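Local coordinates for protein organophosphorus hydrolase (Pseudomonas pseudoalcaligenes, PDB 4LE6) that probably hydrolyses phosphotriesters of the aryl dialkyl phosphate kind at a two-zinc site in a metallo-beta-lactamase fold, at residues L42-V47 and F235-Q240; G97-L102 and V132-L137; G36-A41 and V313-S318; E46-Y51 and K123-Q128. All coordinates share one frame; numbering follows the deposited sequence.

Interaction 1 (L42-V47 and F235-Q240); sequences LGDFEV and FKSGGQ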
loop_
_atom_site.group_PDB
_atom_site.type_symbol
_atom_site.label_atom_id
_atom_site.label_comp_id
_atom_site.label_asym_id
_atom_site.label_seq_id
_atom_site.Cartn_x
_atom_site.Cartn_y
_atom_site.Cartn_z
ATOM N N LEU A 42 -8.365 2.449 -14.960
ATOM C CA LEU A 42 -7.723 1.627 -15.977
ATOM C C LEU A 42 -8.380 2.009 -17.292
ATOM O O LEU A 42 -9.446 1.486 -17.610
ATOM C CB LEU A 42 -7.942 0.145 -15.682
ATOM C CG LEU A 42 -7.253 -0.786 -16.679
ATOM C CD1 LEU A 42 -5.815 -1.048 -16.240
ATOM C CD2 LEU A 42 -8.031 -2.045 -16.801
ATOM N N GLY A 43 -7.777 2.944 -18.024
ATOM C CA GLY A 43 -8.419 3.550 -19.179
ATOM C C GLY A 43 -9.738 4.187 -18.789
ATOM O O GLY A 43 -9.781 5.010 -17.884
ATOM N N ASP A 44 -10.818 3.793 -19.455
ATOM C CA ASP A 44 -12.151 4.285 -19.118
ATOM C C ASP A 44 -12.824 3.395 -18.079
ATOM O O ASP A 44 -13.944 3.663 -17.669
ATOM C CB ASP A 44 -13.028 4.362 -20.369
ATOM C CG ASP A 44 -12.512 5.352 -21.377
ATOM O OD1 ASP A 44 -11.983 6.396 -20.949
ATOM O OD2 ASP A 44 -12.625 5.079 -22.593
ATOM N N PHE A 45 -12.152 2.336 -17.646
ATOM C CA PHE A 45 -12.718 1.493 -16.598
ATOM C C PHE A 45 -12.345 2.021 -15.220
ATOM O O PHE A 45 -11.333 2.722 -15.051
ATOM C CB PHE A 45 -12.228 0.053 -16.704
ATOM C CG PHE A 45 -12.648 -0.656 -17.963
ATOM C CD1 PHE A 45 -13.494 -0.058 -18.894
ATOM C CD2 PHE A 45 -12.205 -1.942 -18.209
ATOM C CE1 PHE A 45 -13.876 -0.740 -20.040
ATOM C CE2 PHE A 45 -12.577 -2.614 -19.359
ATOM C CZ PHE A 45 -13.408 -2.013 -20.273
ATOM N N GLU A 46 -13.159 1.662 -14.236
ATOM C CA GLU A 46 -12.833 1.943 -12.839
ATOM C C GLU A 46 -12.665 0.639 -12.064
ATOM O O GLU A 46 -13.562 -0.211 -12.033
ATOM C CB GLU A 46 -13.928 2.778 -12.212
ATOM C CG GLU A 46 -13.760 3.021 -10.733
ATOM C CD GLU A 46 -15.088 3.355 -10.104
ATOM O OE1 GLU A 46 -15.270 4.505 -9.663
ATOM O OE2 GLU A 46 -15.957 2.460 -10.085
ATOM N N VAL A 47 -11.505 0.486 -11.437
ATOM C CA VAL A 47 -11.215 -0.692 -10.628
ATOM C C VAL A 47 -11.356 -0.335 -9.156
ATOM O O VAL A 47 -10.775 0.654 -8.691
ATOM C CB VAL A 47 -9.784 -1.185 -10.887
ATOM C CG1 VAL A 47 -9.464 -2.409 -10.052
ATOM C CG2 VAL A 47 -9.586 -1.462 -12.379
ATOM N N PHE A 235 -8.882 -7.551 -18.504
ATOM C CA PHE A 235 -9.650 -6.336 -18.754
ATOM C C PHE A 235 -8.763 -5.373 -19.535
ATOM O O PHE A 235 -7.604 -5.149 -19.157
ATOM C CB PHE A 235 -10.085 -5.697 -17.429
ATOM C CG PHE A 235 -11.104 -6.497 -16.692
ATOM C CD1 PHE A 235 -10.736 -7.606 -15.956
ATOM C CD2 PHE A 235 -12.441 -6.171 -16.773
ATOM C CE1 PHE A 235 -11.699 -8.369 -15.313
ATOM C CE2 PHE A 235 -13.392 -6.918 -16.136
ATOM C CZ PHE A 235 -13.024 -8.025 -15.414
ATOM N N LYS A 236 -9.290 -4.840 -20.631
ATOM C CA LYS A 236 -8.567 -3.902 -21.491
ATOM C C LYS A 236 -9.414 -2.673 -21.768
ATOM O O LYS A 236 -10.576 -2.799 -22.162
ATOM C CB LYS A 236 -8.274 -4.535 -22.845
ATOM C CG LYS A 236 -7.370 -5.751 -22.819
ATOM C CD LYS A 236 -6.992 -6.125 -24.262
ATOM C CE LYS A 236 -7.025 -7.627 -24.498
ATOM N NZ LYS A 236 -6.948 -7.976 -25.961
ATOM N N SER A 237 -8.832 -1.494 -21.587
ATOM C CA SER A 237 -9.497 -0.247 -21.925
ATOM C C SER A 237 -8.425 0.800 -22.188
ATOM O O SER A 237 -7.455 0.877 -21.435
ATOM C CB SER A 237 -10.385 0.194 -20.753
ATOM O OG SER A 237 -10.915 1.491 -20.980
ATOM N N GLY A 238 -8.582 1.575 -23.260
ATOM C CA GLY A 238 -7.690 2.686 -23.548
ATOM C C GLY A 238 -6.213 2.339 -23.568
ATOM O O GLY A 238 -5.395 3.107 -23.060
ATOM N N GLY A 239 -5.865 1.190 -24.142
ATOM C CA GLY A 239 -4.472 0.790 -24.252
ATOM C C GLY A 239 -3.927 0.126 -22.997
ATOM O O GLY A 239 -2.841 -0.439 -23.015
ATOM N N GLN A 240 -4.685 0.187 -21.908
ATOM C CA GLN A 240 -4.253 -0.383 -20.637
ATOM C C GLN A 240 -4.860 -1.757 -20.442
ATOM O O GLN A 240 -5.980 -2.015 -20.883
ATOM C CB GLN A 240 -4.674 0.527 -19.475
ATOM C CG GLN A 240 -4.208 1.977 -19.631
ATOM C CD GLN A 240 -2.703 2.092 -19.707
ATOM O OE1 GLN A 240 -1.990 1.615 -18.826
ATOM N NE2 GLN A 240 -2.209 2.713 -20.767
#

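Interaction 2 (G97-L102 and V132-L137); sequences GDNLVL and VDTVLL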
loop_
_atom_site.group_PDB
_atom_site.type_symbol
_atom_site.label_atom_id
_atom_site.label_comp_id
_atom_site.label_asym_id
_atom_site.label_seq_id
_atom_site.Cartn_x
_atom_site.Cartn_y
_atom_site.Cartn_z
ATOM N N GLY A 97 -18.307 0.663 -17.539
ATOM C CA GLY A 97 -19.331 1.426 -18.236
ATOM C C GLY A 97 -20.464 0.536 -18.750
ATOM O O GLY A 97 -21.640 0.818 -18.513
ATOM N N ASP A 98 -20.118 -0.542 -19.449
ATOM C CA ASP A 98 -21.119 -1.478 -19.945
ATOM C C ASP A 98 -21.629 -2.406 -18.854
ATOM O O ASP A 98 -22.787 -2.793 -18.859
ATOM C CB ASP A 98 -20.552 -2.333 -21.086
ATOM C CG ASP A 98 -20.251 -1.524 -22.324
ATOM O OD1 ASP A 98 -21.208 -1.026 -22.947
ATOM O OD2 ASP A 98 -19.059 -1.379 -22.667
ATOM N N ASN A 99 -20.740 -2.798 -17.954
ATOM C CA ASN A 99 -21.065 -3.741 -16.897
ATOM C C ASN A 99 -20.424 -3.365 -15.565
ATOM O O ASN A 99 -19.340 -2.765 -15.521
ATOM C CB ASN A 99 -20.568 -5.137 -17.268
ATOM C CG ASN A 99 -21.209 -5.671 -18.533
ATOM O OD1 ASN A 99 -20.676 -5.502 -19.636
ATOM N ND2 ASN A 99 -22.361 -6.318 -18.384
ATOM N N LEU A 100 -21.078 -3.752 -14.476
ATOM C CA LEU A 100 -20.422 -3.757 -13.176
ATOM C C LEU A 100 -20.097 -5.209 -12.866
ATOM O O LEU A 100 -20.993 -6.043 -12.705
ATOM C CB LEU A 100 -21.296 -3.136 -12.088
ATOM C CG LEU A 100 -20.609 -2.989 -10.724
ATOM C CD1 LEU A 100 -19.453 -1.971 -10.755
ATOM C CD2 LEU A 100 -21.621 -2.592 -9.680
ATOM N N VAL A 101 -18.803 -5.507 -12.809
ATOM C CA VAL A 101 -18.329 -6.879 -12.764
ATOM C C VAL A 101 -17.533 -7.126 -11.501
ATOM O O VAL A 101 -16.568 -6.420 -11.217
ATOM C CB VAL A 101 -17.414 -7.194 -13.984
ATOM C CG1 VAL A 101 -16.962 -8.652 -13.956
ATOM C CG2 VAL A 101 -18.134 -6.895 -15.283
ATOM N N LEU A 102 -17.908 -8.159 -10.762
ATOM C CA LEU A 102 -17.164 -8.529 -9.570
ATOM C C LEU A 102 -16.368 -9.809 -9.858
ATOM O O LEU A 102 -16.936 -10.790 -10.328
ATOM C CB LEU A 102 -18.142 -8.729 -8.407
ATOM C CG LEU A 102 -17.525 -9.216 -7.102
ATOM C CD1 LEU A 102 -16.519 -8.193 -6.574
ATOM C CD2 LEU A 102 -18.623 -9.501 -6.075
ATOM N N VAL A 132 -24.430 -5.358 -9.021
ATOM C CA VAL A 132 -23.471 -6.205 -9.702
ATOM C C VAL A 132 -24.234 -7.073 -10.701
ATOM O O VAL A 132 -25.112 -7.831 -10.299
ATOM C CB VAL A 132 -22.701 -7.063 -8.693
ATOM C CG1 VAL A 132 -21.802 -8.081 -9.413
ATOM C CG2 VAL A 132 -21.878 -6.168 -7.784
ATOM N N ASP A 133 -23.932 -6.933 -11.995
ATOM C CA ASP A 133 -24.646 -7.681 -13.037
ATOM C C ASP A 133 -23.889 -8.938 -13.479
ATOM O O ASP A 133 -24.459 -9.829 -14.103
ATOM C CB ASP A 133 -24.950 -6.792 -14.259
ATOM C CG ASP A 133 -23.691 -6.379 -15.008
ATOM O OD1 ASP A 133 -23.119 -7.213 -15.738
ATOM O OD2 ASP A 133 -23.266 -5.216 -14.875
ATOM N N THR A 134 -22.612 -9.023 -13.135
ATOM C CA THR A 134 -21.804 -10.187 -13.462
ATOM C C THR A 134 -20.838 -10.489 -12.319
ATOM O O THR A 134 -20.224 -9.572 -11.772
ATOM C CB THR A 134 -20.939 -9.957 -14.708
ATOM O OG1 THR A 134 -21.749 -9.502 -15.793
ATOM C CG2 THR A 134 -20.242 -11.246 -15.120
ATOM N N VAL A 135 -20.721 -11.769 -11.967
ATOM C CA VAL A 135 -19.681 -12.236 -11.055
ATOM C C VAL A 135 -18.824 -13.261 -11.801
ATOM O O VAL A 135 -19.361 -14.225 -12.340
ATOM C CB VAL A 135 -20.266 -12.884 -9.787
ATOM C CG1 VAL A 135 -19.147 -13.452 -8.905
ATOM C CG2 VAL A 135 -21.087 -11.867 -8.988
ATOM N N LEU A 136 -17.509 -13.035 -11.866
ATOM C CA LEU A 136 -16.586 -13.988 -12.481
ATOM C C LEU A 136 -15.777 -14.650 -11.378
ATOM O O LEU A 136 -15.159 -13.966 -10.570
ATOM C CB LEU A 136 -15.618 -13.284 -13.442
ATOM C CG LEU A 136 -16.229 -12.297 -14.436
ATOM C CD1 LEU A 136 -15.134 -11.525 -15.158
ATOM C CD2 LEU A 136 -17.121 -13.028 -15.411
ATOM N N LEU A 137 -15.760 -15.976 -11.339
ATOM C CA LEU A 137 -14.956 -16.677 -10.343
ATOM C C LEU A 137 -13.673 -17.175 -10.981
ATOM O O LEU A 137 -13.733 -17.848 -12.020
ATOM C CB LEU A 137 -15.728 -17.877 -9.799
ATOM C CG LEU A 137 -16.993 -17.563 -9.001
ATOM C CD1 LEU A 137 -17.628 -18.873 -8.566
ATOM C CD2 LEU A 137 -16.665 -16.689 -7.812
#

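Interaction 3 (G36-A41 and V313-S318); sequences GYYRMA and VPVEFS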
loop_
_atom_site.group_PDB
_atom_site.type_symbol
_atom_site.label_atom_id
_atom_site.label_comp_id
_atom_site.label_asym_id
_atom_site.label_seq_id
_atom_site.Cartn_x
_atom_site.Cartn_y
_atom_site.Cartn_z
ATOM N N GLY A 36 -11.498 -1.345 3.596
ATOM C CA GLY A 36 -10.679 -2.127 2.690
ATOM C C GLY A 36 -11.173 -2.021 1.255
ATOM O O GLY A 36 -11.548 -3.016 0.625
ATOM N N TYR A 37 -11.172 -0.806 0.728
ATOM C CA TYR A 37 -11.333 -0.616 -0.699
ATOM C C TYR A 37 -10.320 0.356 -1.243
ATOM O O TYR A 37 -9.831 1.239 -0.525
ATOM C CB TYR A 37 -12.761 -0.189 -1.079
ATOM C CG TYR A 37 -13.169 1.213 -0.670
ATOM C CD1 TYR A 37 -13.756 1.452 0.566
ATOM C CD2 TYR A 37 -13.013 2.286 -1.537
ATOM C CE1 TYR A 37 -14.151 2.718 0.933
ATOM C CE2 TYR A 37 -13.404 3.559 -1.177
ATOM C CZ TYR A 37 -13.960 3.771 0.059
ATOM O OH TYR A 37 -14.353 5.040 0.419
ATOM N N TYR A 38 -9.992 0.173 -2.514
ATOM C CA TYR A 38 -9.032 1.054 -3.170
ATOM C C TYR A 38 -9.388 1.270 -4.639
ATOM O O TYR A 38 -9.568 0.303 -5.371
ATOM C CB TYR A 38 -7.611 0.472 -3.079
ATOM C CG TYR A 38 -6.601 1.379 -3.712
ATOM C CD1 TYR A 38 -6.161 2.508 -3.045
ATOM C CD2 TYR A 38 -6.105 1.140 -4.994
ATOM C CE1 TYR A 38 -5.254 3.367 -3.614
ATOM C CE2 TYR A 38 -5.187 2.009 -5.573
ATOM C CZ TYR A 38 -4.766 3.127 -4.865
ATOM O OH TYR A 38 -3.852 4.042 -5.366
ATOM N N ARG A 39 -9.451 2.534 -5.066
ATOM C CA ARG A 39 -9.855 2.882 -6.429
ATOM C C ARG A 39 -8.661 3.103 -7.366
ATOM O O ARG A 39 -7.688 3.762 -6.994
ATOM C CB ARG A 39 -10.683 4.158 -6.406
ATOM C CG ARG A 39 -11.689 4.258 -7.536
ATOM C CD ARG A 39 -12.997 3.596 -7.155
ATOM N NE ARG A 39 -13.671 4.342 -6.102
ATOM C CZ ARG A 39 -14.683 3.878 -5.377
ATOM N NH1 ARG A 39 -15.232 4.650 -4.453
ATOM N NH2 ARG A 39 -15.151 2.652 -5.570
ATOM N N MET A 40 -8.751 2.567 -8.581
ATOM C CA MET A 40 -7.751 2.818 -9.609
ATOM C C MET A 40 -8.399 2.950 -10.979
ATOM O O MET A 40 -9.285 2.173 -11.344
ATOM C CB MET A 40 -6.730 1.682 -9.656
ATOM C CG MET A 40 -5.489 2.019 -10.463
ATOM S SD MET A 40 -4.388 0.597 -10.669
ATOM C CE MET A 40 -5.232 -0.344 -11.950
ATOM N N ALA A 41 -7.926 3.902 -11.766
ATOM C CA ALA A 41 -8.410 4.033 -13.129
ATOM C C ALA A 41 -7.665 3.039 -14.008
ATOM O O ALA A 41 -6.484 2.787 -13.818
ATOM C CB ALA A 41 -8.203 5.447 -13.638
ATOM N N VAL A 313 5.768 -5.070 -7.896
ATOM C CA VAL A 313 5.839 -3.639 -7.658
ATOM C C VAL A 313 4.427 -3.135 -7.416
ATOM O O VAL A 313 3.633 -3.018 -8.356
ATOM C CB VAL A 313 6.486 -2.882 -8.829
ATOM C CG1 VAL A 313 6.562 -1.381 -8.513
ATOM C CG2 VAL A 313 7.883 -3.422 -9.088
ATOM N N PRO A 314 4.089 -2.872 -6.142
ATOM C CA PRO A 314 2.716 -2.448 -5.848
ATOM C C PRO A 314 2.463 -1.024 -6.309
ATOM O O PRO A 314 3.376 -0.199 -6.318
ATOM C CB PRO A 314 2.638 -2.530 -4.325
ATOM C CG PRO A 314 4.079 -2.367 -3.853
ATOM C CD PRO A 314 4.940 -2.923 -4.938
ATOM N N VAL A 315 1.228 -0.746 -6.697
ATOM C CA VAL A 315 0.847 0.596 -7.078
ATOM C C VAL A 315 1.063 1.541 -5.902
ATOM O O VAL A 315 0.951 1.152 -4.726
ATOM C CB VAL A 315 -0.628 0.637 -7.522
ATOM C CG1 VAL A 315 -1.529 0.349 -6.355
ATOM C CG2 VAL A 315 -0.967 1.964 -8.167
ATOM N N GLU A 316 1.377 2.786 -6.221
ATOM C CA GLU A 316 1.521 3.810 -5.203
ATOM C C GLU A 316 0.180 4.496 -4.985
ATOM O O GLU A 316 -0.475 4.897 -5.939
ATOM C CB GLU A 316 2.595 4.814 -5.623
ATOM C CG GLU A 316 3.976 4.164 -5.743
ATOM C CD GLU A 316 5.068 5.123 -6.171
ATOM O OE1 GLU A 316 5.065 6.285 -5.711
ATOM O OE2 GLU A 316 5.937 4.716 -6.980
ATOM N N PHE A 317 -0.219 4.630 -3.720
ATOM C CA PHE A 317 -1.483 5.253 -3.374
ATOM C C PHE A 317 -1.664 6.598 -4.093
ATOM O O PHE A 317 -0.769 7.458 -4.067
ATOM C CB PHE A 317 -1.528 5.457 -1.867
ATOM C CG PHE A 317 -2.856 5.938 -1.365
ATOM C CD1 PHE A 317 -3.171 7.283 -1.375
ATOM C CD2 PHE A 317 -3.781 5.043 -0.861
ATOM C CE1 PHE A 317 -4.390 7.724 -0.906
ATOM C CE2 PHE A 317 -5.008 5.484 -0.398
ATOM C CZ PHE A 317 -5.310 6.824 -0.422
ATOM N N SER A 318 -2.815 6.775 -4.738
ATOM C CA SER A 318 -3.094 7.985 -5.500
ATOM C C SER A 318 -4.585 8.182 -5.659
ATOM O O SER A 318 -5.325 7.223 -5.851
ATOM C CB SER A 318 -2.490 7.883 -6.904
ATOM O OG SER A 318 -2.828 9.018 -7.689
HETATM O O HOH W 1 -5.967 5.597 -8.063
#

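Interaction 4 (E46-Y51 and K123-Q128); sequences EVTALY and KASGYQ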
loop_
_atom_site.group_PDB
_atom_site.type_symbol
_atom_site.label_atom_id
_atom_site.label_comp_id
_atom_site.label_asym_id
_atom_site.label_seq_id
_atom_site.Cartn_x
_atom_site.Cartn_y
_atom_site.Cartn_z
ATOM N N GLU A 46 -13.159 1.662 -14.236
ATOM C CA GLU A 46 -12.833 1.943 -12.839
ATOM C C GLU A 46 -12.665 0.639 -12.064
ATOM O O GLU A 46 -13.562 -0.211 -12.033
ATOM C CB GLU A 46 -13.928 2.778 -12.212
ATOM C CG GLU A 46 -13.760 3.021 -10.733
ATOM C CD GLU A 46 -15.088 3.355 -10.104
ATOM O OE1 GLU A 46 -15.270 4.505 -9.663
ATOM O OE2 GLU A 46 -15.957 2.460 -10.085
ATOM N N VAL A 47 -11.505 0.486 -11.437
ATOM C CA VAL A 47 -11.215 -0.692 -10.628
ATOM C C VAL A 47 -11.356 -0.335 -9.156
ATOM O O VAL A 47 -10.775 0.654 -8.691
ATOM C CB VAL A 47 -9.784 -1.185 -10.887
ATOM C CG1 VAL A 47 -9.464 -2.409 -10.052
ATOM C CG2 VAL A 47 -9.586 -1.462 -12.379
ATOM N N THR A 48 -12.153 -1.116 -8.432
ATOM C CA THR A 48 -12.226 -1.013 -6.986
ATOM C C THR A 48 -11.727 -2.327 -6.387
ATOM O O THR A 48 -12.402 -3.349 -6.499
ATOM C CB THR A 48 -13.648 -0.737 -6.475
ATOM O OG1 THR A 48 -14.124 0.504 -6.995
ATOM C CG2 THR A 48 -13.658 -0.623 -4.963
ATOM N N ALA A 49 -10.539 -2.294 -5.775
ATOM C CA ALA A 49 -10.028 -3.449 -5.048
ATOM C C ALA A 49 -10.791 -3.551 -3.744
ATOM O O ALA A 49 -11.062 -2.507 -3.105
ATOM C CB ALA A 49 -8.540 -3.293 -4.766
ATOM N N LEU A 50 -11.134 -4.784 -3.355
ATOM C CA LEU A 50 -11.942 -5.044 -2.160
ATOM C C LEU A 50 -11.289 -6.098 -1.269
ATOM O O LEU A 50 -10.995 -7.201 -1.719
ATOM C CB LEU A 50 -13.324 -5.564 -2.561
ATOM C CG LEU A 50 -14.158 -4.622 -3.425
ATOM C CD1 LEU A 50 -15.392 -5.343 -3.900
ATOM C CD2 LEU A 50 -14.532 -3.371 -2.618
ATOM N N TYR A 51 -11.119 -5.769 0.004
ATOM C CA TYR A 51 -10.436 -6.634 0.962
ATOM C C TYR A 51 -11.442 -7.551 1.633
ATOM O O TYR A 51 -12.474 -7.084 2.095
ATOM C CB TYR A 51 -9.772 -5.743 1.994
ATOM C CG TYR A 51 -8.911 -6.405 3.035
ATOM C CD1 TYR A 51 -7.762 -7.115 2.686
ATOM C CD2 TYR A 51 -9.209 -6.268 4.390
ATOM C CE1 TYR A 51 -6.954 -7.694 3.674
ATOM C CE2 TYR A 51 -8.396 -6.836 5.369
ATOM C CZ TYR A 51 -7.281 -7.541 5.005
ATOM O OH TYR A 51 -6.492 -8.098 5.997
ATOM N N LYS A 123 -19.903 -2.127 -0.252
ATOM C CA LYS A 123 -20.813 -1.069 0.171
ATOM C C LYS A 123 -20.068 0.202 0.568
ATOM O O LYS A 123 -20.471 1.311 0.186
ATOM C CB LYS A 123 -21.704 -1.571 1.300
ATOM C CG LYS A 123 -22.732 -2.592 0.814
ATOM C CD LYS A 123 -23.423 -3.316 1.959
ATOM C CE LYS A 123 -24.380 -4.378 1.429
ATOM N NZ LYS A 123 -24.974 -5.182 2.526
ATOM N N ALA A 124 -18.965 0.043 1.301
ATOM C CA ALA A 124 -18.184 1.200 1.743
ATOM C C ALA A 124 -17.637 1.977 0.551
ATOM O O ALA A 124 -17.523 3.204 0.586
ATOM C CB ALA A 124 -17.037 0.753 2.656
ATOM N N SER A 125 -17.330 1.263 -0.526
ATOM C CA SER A 125 -16.774 1.891 -1.717
ATOM C C SER A 125 -17.833 2.647 -2.541
ATOM O O SER A 125 -17.509 3.286 -3.545
ATOM C CB SER A 125 -16.090 0.841 -2.592
ATOM O OG SER A 125 -17.011 0.195 -3.436
ATOM N N GLY A 126 -19.095 2.575 -2.137
ATOM C CA GLY A 126 -20.133 3.378 -2.783
ATOM C C GLY A 126 -21.035 2.637 -3.763
ATOM O O GLY A 126 -21.846 3.253 -4.469
ATOM N N TYR A 127 -20.900 1.315 -3.815
ATOM C CA TYR A 127 -21.766 0.489 -4.642
ATOM C C TYR A 127 -22.671 -0.362 -3.768
ATOM O O TYR A 127 -22.461 -0.452 -2.568
ATOM C CB TYR A 127 -20.928 -0.413 -5.546
ATOM C CG TYR A 127 -20.238 0.331 -6.655
ATOM C CD1 TYR A 127 -20.958 0.835 -7.726
ATOM C CD2 TYR A 127 -18.868 0.564 -6.617
ATOM C CE1 TYR A 127 -20.340 1.528 -8.745
ATOM C CE2 TYR A 127 -18.246 1.250 -7.636
ATOM C CZ TYR A 127 -18.985 1.726 -8.695
ATOM O OH TYR A 127 -18.367 2.413 -9.710
ATOM N N GLN A 128 -23.683 -0.978 -4.371
ATOM C CA GLN A 128 -24.513 -1.932 -3.653
ATOM C C GLN A 128 -24.483 -3.249 -4.410
ATOM O O GLN A 128 -24.328 -3.262 -5.630
ATOM C CB GLN A 128 -25.948 -1.402 -3.481
ATOM C CG GLN A 128 -26.056 -0.211 -2.507
ATOM C CD GLN A 128 -25.878 -0.602 -1.039
ATOM O OE1 GLN A 128 -26.358 -1.652 -0.596
ATOM N NE2 GLN A 128 -25.192 0.254 -0.273
#

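Interaction 1 (L42-V47 and F235-Q240)
F235 meets the facing segment through its CB, not the face of its ring: L42 CD2 lies 4.2 Å from F235 CB, and the edge of the F45 ring comes up to the same carbon. The contact joins two hairpin tips, one from each sheet of the metallo-beta-lactamase sandwich. A type II' turn links strands 37-42 and 45-57, and a type I' turn links strands 231-237 and 240-246. K236 points its side chain away and takes part through its carbonyl, with K236 O 3.4 Å from F45 CE2. S237 CB sits over the middle of the F45 ring, 3.5 Å from the centroid and 4° off the normal, a CH-pi contact. With OG anti to the backbone N (chi1 173°), the hydroxyl reaches the other turn and accepts from D44 N (2.8 Å to S237 OG). Serine suits this place because its short methylene can lie on a ring while its hydroxyl takes a turn amide. Beyond it, S237 O packs 3.6 Å from G43 CA, an approach that suits a residue with no side chain. G43 and G238 both have positive phi, which glycine takes readily, and their CA atoms are the nearest pair, 4.5 Å apart. Q240 closes the turn with CB 3.8 Å from L42 CD1, its chain bending at chi2 to take the amide elsewhere. L42 also rests on L242 and W289, while D44 O is bonded to Q29 of the second subunit. A single directional bond, with CH-pi and aliphatic contacts, thus ties the two turns together without strand pairing.

Interaction 2 (G97-L102 and V132-L137)
V101 pairs with T134 and L102 with V135 in two parallel beta bridges, the axes of the short strands 100-102 and 134-136 coming within 4.7 Å at 30°. The two strands belong to a beta-alpha-beta unit whose connection holds helix 118-124, in one sheet of the metallo-beta-lactamase sandwich. L102 N donates to T134 O at 2.9 Å, and L102 O accepts from L136 N at 2.8 Å. L100 O takes D133 N and, more weakly, T134 N. Branched and aliphatic residues suit the two buried faces. On the V101 and T134 face, V101 CG1 meets L136 CD1 at 3.6 Å, and L136 continues onto Y233 and F235 of the other sheet. On the L102 and V135 face, V132 CG1 packs 3.9 Å from L102 CB. Ahead of the bridges, D133 CG stands between its own backbone N and carbonyl carbon (chi1 67°), swinging the carboxylate to the other segment. OD2 accepts from L100 N on its syn side, at 2.7 Å. D133 OD1 is gripped twice, by N99 ND2 at 2.9 Å and T134 OG1 at 2.7 Å, from opposite faces of the carboxylate plane.

Interaction 3 (G36-A41 and V313-S318)
Y38 reaches from strand 37-42 to the chain just beyond strand 310-314, joining the outermost strand of one sheet of the metallo-beta-lactamase sandwich to the tail that follows the outermost strand of the other. With CG anti to the backbone N (chi1 -178°), the ring bridges backbones that stay well apart, Y38 CA lying 8.6 Å from F317 CA, which suits the long tyrosine side chain with its polar end. Its OH accepts from S318 N at 3.0 Å, a bent bond with an N-H...O angle of 140°, and S318 N lies near the plane of the ring. F317 brings CD2 to 3.5 Å from Y38 CE1, at the edge of the tyrosine ring; the two planes are inclined at 53°, so the pair is neither a stack nor a T-shape. Across the ring from F317, V315 CG1 approaches Y38 CE2 at 4.1 Å, while V315 CG2 grazes M40 SD. Beta-branched valine fits here because its two methyls serve two neighbours. Farther out, L300 supports both Y38 and V315, and W289 lies against V315 and M40. The second subunit also touches this region: F317 meets the F297 ring of that subunit, S318 OG bonds to Q86 of the second subunit, and Q33 NE2 of the second subunit bonds to S318 O. R39 turns its guanidinium from the contact, toward T32 O of the second subunit and S125 O. Its carbonyl stays behind, and one water donates both to R39 O at 2.7 Å and to S318 O at 2.8 Å.

Interaction 4 (E46-Y51 and K123-Q128)
The Schellman motif that ends helix 118-124 sets S125 and Y127 against E46 and T48 of strand 45-57, so that the helix end packs on the sheet of a metallo-beta-lactamase fold. G126 has positive phi, a backbone shape readily taken by glycine, and its N bonds back to K123 O at 3.0 Å. The turn directs the residues on either side of G126 toward the strand. S125 packs by its methylene: CB lies 3.7 Å from T48 CG2, which stands anti to the T48 backbone N. Beta-branched T48 offers that methyl, and the short S125 side chain brings its CB close to it. The S125 hydroxyl folds back instead to L122 O, and T48 OG1 is taken by R39 NH2, leaving carbon to make the contact. E46 extends beyond CG to meet Y127 tip to tip, with carboxylate and ring planes 82° apart. Both buried tips have further partners: N95 ND2 bonds to the phenol oxygen, and K31 N of the second subunit to E46 OE1. Y127 OH donates to E46 OE2, which lies in the plane of the ring; the modelled 2.4 Å is very short and its exact value doubtful.

Overall arrangement
Strand 45-57 runs through interactions 1 and 4, which share E46 and V47, and its neighbour 37-42 carries interaction 3; V47 O and M40 N, 2.8 Å apart, probably hydrogen-bond. Interaction 2 touches interaction 1 across the sandwich, with F235 CZ 4.1 Å from L136 CD1, and interaction 4 between the sheet and the helix end on it, with L100 CD2 4.0 Å from Y127 CD1. Interactions 2 and 3 do not touch. Interaction 2 comes nearest the zinc site: the V135 side chain is about 9 Å from that of H144, and L136 about 10 Å from H139, while L50 of interaction 4 is about 12 Å from H144. All four also meet the second subunit.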